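Protein induced by osmotic stress (Scheffersomyces stipitis, PDB 5YWN) probably catalyses the NADPH-dependent reduction of ketones, haloketones among them, to alcohols, as a member of the dihydroflavonol-4-reductase subfamily. Local coordinates at residues A[169-174]-A[256-261]; A[277-282]-A[324-329]. The protein carries 1 engineered substitution. All coordinates share one frame; numbering follows the deposited sequence.

Contact 1 and contact 2 lie on opposite sides of the chain's centre, their own centres 35 Å apart and their nearest atoms about 16 Å apart, so neither touches the other. They follow one another in the sequence: 169-174 with 256-261 is complete before 277-282 with 324-329 begins. Contact 1, a buried salt bridge, belongs to the Rossmann fold that binds the nucleotide; the side chain of E171 is about 9 Å from the bound NADP and about 6 Å from that of K167, an NADP-binding residue. Contact 2 is apolar and peripheral, 24 Å from the chain's centre, with the side chain of I326 about 11 Å from that of NADP-binding Y13.

Contact 1 of 2, residues A[169-174]-A[256-261]; sequences FAERAA and GERLLL
E171, on helix 159-181, and R258, on strand 258-261, meet in a side-on salt bridge that ties a helix of the Rossmann fold to an edge strand of its seven-stranded parallel sheet. Their CA atoms stand 9.8 Å apart, so the two side chains span the gap and account for the whole contact. E171 reaches across with CG anti to the backbone N and the rest of its chain extended, presenting both oxygens to the guanidinium. R258 instead bends at chi3, turning its NE edge toward the carboxylate.

The grip is two-pronged. R258 NE donates to E171 OE2 at 2.6 Å, meeting that oxygen on its syn side, while R258 NH2 donates to E171 OE1 at 3.2 Å from above the carboxylate plane. The two planes are 42° apart, so the pairing is twisted rather than coplanar, and the shorter bond is the NE one.

Both partners are buried and have further bonds. E171 OE1 also accepts from S124 and N191, and OE2 from the indole nitrogen of W175; R258 NH1 donates to the carbonyls of E144 and S146, and W147 makes a cation-pi contact with the guanidinium. This network would tend to fix the rotation of both groups and keep the glutamate ionised. Replacing R258 by a leucine would probably leave the buried carboxylate of E171 without its countercharge and the E144 and S146 carbonyls without this donor.

The plane of the R258 guanidinium passes almost through one acceptor: E171 OE1 lies just 1° out of it, on a nearly straight N-H...O bond of 167° from NH2.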
# COMPACT_ATOMS: atom_id res chain seq x y z
N PHE A 169 14.37 -2.86 -4.86
CA PHE A 169 14.79 -3.97 -5.69
C PHE A 169 13.70 -4.74 -6.45
O PHE A 169 13.86 -5.04 -7.56
CB PHE A 169 15.82 -4.85 -4.99
CG PHE A 169 17.05 -4.09 -4.61
CD1 PHE A 169 17.90 -3.65 -5.55
CD2 PHE A 169 17.26 -3.73 -3.33
CE1 PHE A 169 18.99 -2.89 -5.21
CE2 PHE A 169 18.33 -2.96 -2.98
CZ PHE A 169 19.19 -2.54 -3.92
N ALA A 170 12.60 -4.97 -5.80
CA ALA A 170 11.47 -5.53 -6.47
C ALA A 170 10.97 -4.64 -7.58
O ALA A 170 10.82 -5.10 -8.62
CB ALA A 170 10.38 -5.84 -5.50
N GLU A 171 10.82 -3.35 -7.34
CA GLU A 171 10.39 -2.42 -8.36
C GLU A 171 11.35 -2.31 -9.55
O GLU A 171 10.93 -2.35 -10.65
CB GLU A 171 10.03 -1.03 -7.82
CG GLU A 171 9.22 -0.19 -8.81
CD GLU A 171 9.12 1.31 -8.56
OE1 GLU A 171 9.23 1.77 -7.46
OE2 GLU A 171 8.94 2.00 -9.53
N ARG A 172 12.64 -2.24 -9.27
CA ARG A 172 13.65 -2.26 -10.29
C ARG A 172 13.56 -3.57 -11.11
O ARG A 172 13.63 -3.54 -12.26
CB ARG A 172 15.02 -2.12 -9.68
CG ARG A 172 15.45 -0.73 -9.25
CD ARG A 172 16.86 -0.79 -8.71
NE ARG A 172 17.34 0.37 -8.01
CZ ARG A 172 17.71 1.50 -8.58
NH1 ARG A 172 18.15 2.48 -7.85
NH2 ARG A 172 17.67 1.64 -9.85
N ALA A 173 13.34 -4.67 -10.45
CA ALA A 173 13.20 -5.93 -11.09
C ALA A 173 11.98 -5.96 -12.01
O ALA A 173 12.06 -6.44 -13.07
CB ALA A 173 13.13 -7.04 -10.08
N ALA A 174 10.89 -5.37 -11.58
CA ALA A 174 9.70 -5.29 -12.39
C ALA A 174 9.95 -4.48 -13.69
O ALA A 174 9.68 -4.94 -14.73
CB ALA A 174 8.57 -4.69 -11.60
N GLY A 256 3.49 2.54 -18.19
CA GLY A 256 4.90 2.78 -18.02
C GLY A 256 5.26 3.88 -17.04
O GLY A 256 6.33 4.35 -17.06
N GLU A 257 4.32 4.25 -16.20
CA GLU A 257 4.50 5.26 -15.19
C GLU A 257 4.67 4.74 -13.77
O GLU A 257 4.14 3.76 -13.41
CB GLU A 257 3.37 6.31 -15.22
CG GLU A 257 2.93 6.81 -16.57
CD GLU A 257 3.67 8.03 -17.03
OE1 GLU A 257 4.60 8.42 -16.38
OE2 GLU A 257 3.34 8.57 -18.07
N ARG A 258 5.42 5.50 -12.98
CA ARG A 258 5.44 5.44 -11.56
C ARG A 258 4.61 6.57 -10.98
O ARG A 258 4.71 7.71 -11.37
CB ARG A 258 6.82 5.53 -10.99
CG ARG A 258 7.87 4.60 -11.50
CD ARG A 258 9.21 5.04 -11.00
NE ARG A 258 9.59 4.51 -9.75
CZ ARG A 258 10.48 5.07 -8.95
NH1 ARG A 258 11.01 6.21 -9.27
NH2 ARG A 258 10.82 4.50 -7.85
N LEU A 259 3.76 6.22 -10.04
CA LEU A 259 2.89 7.16 -9.42
C LEU A 259 3.21 7.39 -7.96
O LEU A 259 3.13 6.52 -7.18
CB LEU A 259 1.48 6.69 -9.57
CG LEU A 259 1.01 6.45 -10.96
CD1 LEU A 259 -0.38 5.88 -10.96
CD2 LEU A 259 1.14 7.71 -11.72
N LEU A 260 3.61 8.60 -7.64
CA LEU A 260 3.95 8.97 -6.30
C LEU A 260 2.69 9.42 -5.59
O LEU A 260 2.13 10.40 -5.94
CB LEU A 260 4.96 10.09 -6.31
CG LEU A 260 5.43 10.85 -5.07
CD1 LEU A 260 6.03 9.95 -4.03
CD2 LEU A 260 6.38 11.98 -5.40
N LEU A 261 2.27 8.68 -4.59
CA LEU A 261 1.04 8.94 -3.89
C LEU A 261 1.31 9.49 -2.51
O LEU A 261 1.51 8.78 -1.58
CB LEU A 261 0.18 7.68 -3.82
CG LEU A 261 -0.82 7.35 -4.92
CD1 LEU A 261 -2.12 8.12 -4.73
CD2 LEU A 261 -0.24 7.67 -6.27

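Contact 2 of 2, residues A[277-282]-A[324-329]; sequences KNFPQL and DSIKQV
F279 and I326 are the closest pair of backbone positions, with 8.8 Å between their CA atoms. On one side, helix 268-278 has just ended: F279 is the first residue to leave helical geometry, at phi/psi -127/67°, and its carbonyl O accepts a bond from L282 N at 2.8 Å as the chain turns away. The facing segment, 324-329, is helical throughout.

From this turn the F279 ring projects toward helix 318-332, where the CG2 methyl of I326 lies over one face. This methyl makes a CH-pi contact, I326 CG2 lying 3.5 Å from the centroid of the F279 ring and 20° off its normal, displaced toward the rim at CE2 and CZ. Evidence for that displacement is the spread of distances: F279 CZ and CE2 each come within 3.3 Å of I326 CG2, whereas F279 CG is 4.1 Å from it. With CG2 anti to the backbone N, I326 directs this branch rather than CG1 at the phenyl ring. K327 uses its aliphatic part, its CG lying in the plane of the ring at the edge, 4.0 Å from F279 CE1, and its chain crossing the phenylalanine at about a right angle. No hydrogen bond joins the segments; the join is apolar and largely buried.

The contact seats the end of helix 268-278 against helix 318-332, near the C-terminus of the chain. F279 also touches L330 one turn further along that helix, N278 hydrogen-bonds E319 near its start, and I326 packs on V216 of helix 211-217, linking a third helix to the pair.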
# COMPACT_ATOMS: atom_id res chain seq x y z
N LYS A 277 -10.56 17.53 18.77
CA LYS A 277 -11.67 18.29 18.25
C LYS A 277 -12.86 17.46 17.78
O LYS A 277 -13.94 17.74 18.10
CB LYS A 277 -11.20 19.16 17.12
CG LYS A 277 -10.26 20.27 17.52
CD LYS A 277 -9.79 21.04 16.31
CE LYS A 277 -9.11 22.34 16.68
NZ LYS A 277 -7.81 22.12 17.26
N ASN A 278 -12.60 16.44 17.01
CA ASN A 278 -13.55 15.48 16.54
C ASN A 278 -14.20 14.53 17.52
O ASN A 278 -15.29 14.19 17.34
CB ASN A 278 -13.06 14.79 15.29
CG ASN A 278 -12.93 15.74 14.14
OD1 ASN A 278 -13.88 16.05 13.50
ND2 ASN A 278 -11.77 16.24 13.94
N PHE A 279 -13.46 14.11 18.53
CA PHE A 279 -13.92 13.17 19.52
C PHE A 279 -13.71 13.76 20.92
O PHE A 279 -12.94 13.32 21.71
CB PHE A 279 -13.27 11.82 19.34
CG PHE A 279 -13.34 11.31 17.95
CD1 PHE A 279 -14.40 10.59 17.53
CD2 PHE A 279 -12.34 11.60 17.06
CE1 PHE A 279 -14.47 10.14 16.25
CE2 PHE A 279 -12.40 11.14 15.77
CZ PHE A 279 -13.47 10.42 15.37
N PRO A 280 -14.46 14.80 21.20
CA PRO A 280 -14.29 15.58 22.41
C PRO A 280 -14.61 14.84 23.70
O PRO A 280 -14.18 15.26 24.70
CB PRO A 280 -15.16 16.80 22.18
CG PRO A 280 -16.16 16.38 21.22
CD PRO A 280 -15.57 15.31 20.39
N GLN A 281 -15.32 13.74 23.62
CA GLN A 281 -15.47 12.84 24.71
C GLN A 281 -14.18 12.18 25.10
O GLN A 281 -14.08 11.71 26.14
CB GLN A 281 -16.57 11.81 24.49
CG GLN A 281 -16.26 10.68 23.54
CD GLN A 281 -16.37 11.08 22.11
OE1 GLN A 281 -16.24 12.21 21.79
NE2 GLN A 281 -16.57 10.15 21.25
N LEU A 282 -13.20 12.15 24.22
CA LEU A 282 -11.90 11.57 24.52
C LEU A 282 -10.86 12.56 25.05
O LEU A 282 -9.76 12.20 25.39
CB LEU A 282 -11.34 10.86 23.31
CG LEU A 282 -12.17 9.84 22.57
CD1 LEU A 282 -11.46 9.34 21.34
CD2 LEU A 282 -12.60 8.71 23.45
N ASP A 324 -12.35 9.42 9.78
CA ASP A 324 -13.00 8.25 9.24
C ASP A 324 -12.40 7.00 9.88
O ASP A 324 -13.09 6.11 10.17
CB ASP A 324 -12.89 8.21 7.71
CG ASP A 324 -13.84 9.18 7.01
OD1 ASP A 324 -14.63 9.82 7.68
OD2 ASP A 324 -13.79 9.30 5.80
N SER A 325 -11.09 6.98 10.07
CA SER A 325 -10.44 5.83 10.64
C SER A 325 -10.86 5.59 12.11
O SER A 325 -11.17 4.52 12.48
CB SER A 325 -8.92 5.91 10.45
OG SER A 325 -8.24 4.85 11.02
N ILE A 326 -10.88 6.66 12.89
CA ILE A 326 -11.31 6.64 14.26
C ILE A 326 -12.77 6.31 14.48
O ILE A 326 -13.08 5.58 15.34
CB ILE A 326 -10.86 7.89 15.01
CG1 ILE A 326 -9.36 7.86 15.18
CG2 ILE A 326 -11.48 7.98 16.39
CD1 ILE A 326 -8.73 9.17 15.08
N LYS A 327 -13.64 6.87 13.66
CA LYS A 327 -15.06 6.61 13.75
C LYS A 327 -15.29 5.13 13.60
O LYS A 327 -16.01 4.59 14.33
CB LYS A 327 -15.83 7.32 12.66
CG LYS A 327 -16.30 8.67 13.05
CD LYS A 327 -17.13 9.39 12.00
CE LYS A 327 -17.40 10.82 12.42
NZ LYS A 327 -17.49 11.80 11.30
N GLN A 328 -14.59 4.49 12.68
CA GLN A 328 -14.72 3.08 12.52
C GLN A 328 -14.30 2.27 13.74
O GLN A 328 -14.98 1.38 14.10
CB GLN A 328 -13.94 2.59 11.32
CG GLN A 328 -14.12 1.12 11.05
CD GLN A 328 -13.50 0.68 9.76
OE1 GLN A 328 -12.35 0.90 9.53
NE2 GLN A 328 -14.29 0.05 8.93
N VAL A 329 -13.18 2.60 14.33
CA VAL A 329 -12.72 1.89 15.48
C VAL A 329 -13.69 2.06 16.65
O VAL A 329 -13.95 1.16 17.36
CB VAL A 329 -11.28 2.26 15.86
CG1 VAL A 329 -10.92 1.66 17.22
CG2 VAL A 329 -10.32 1.81 14.79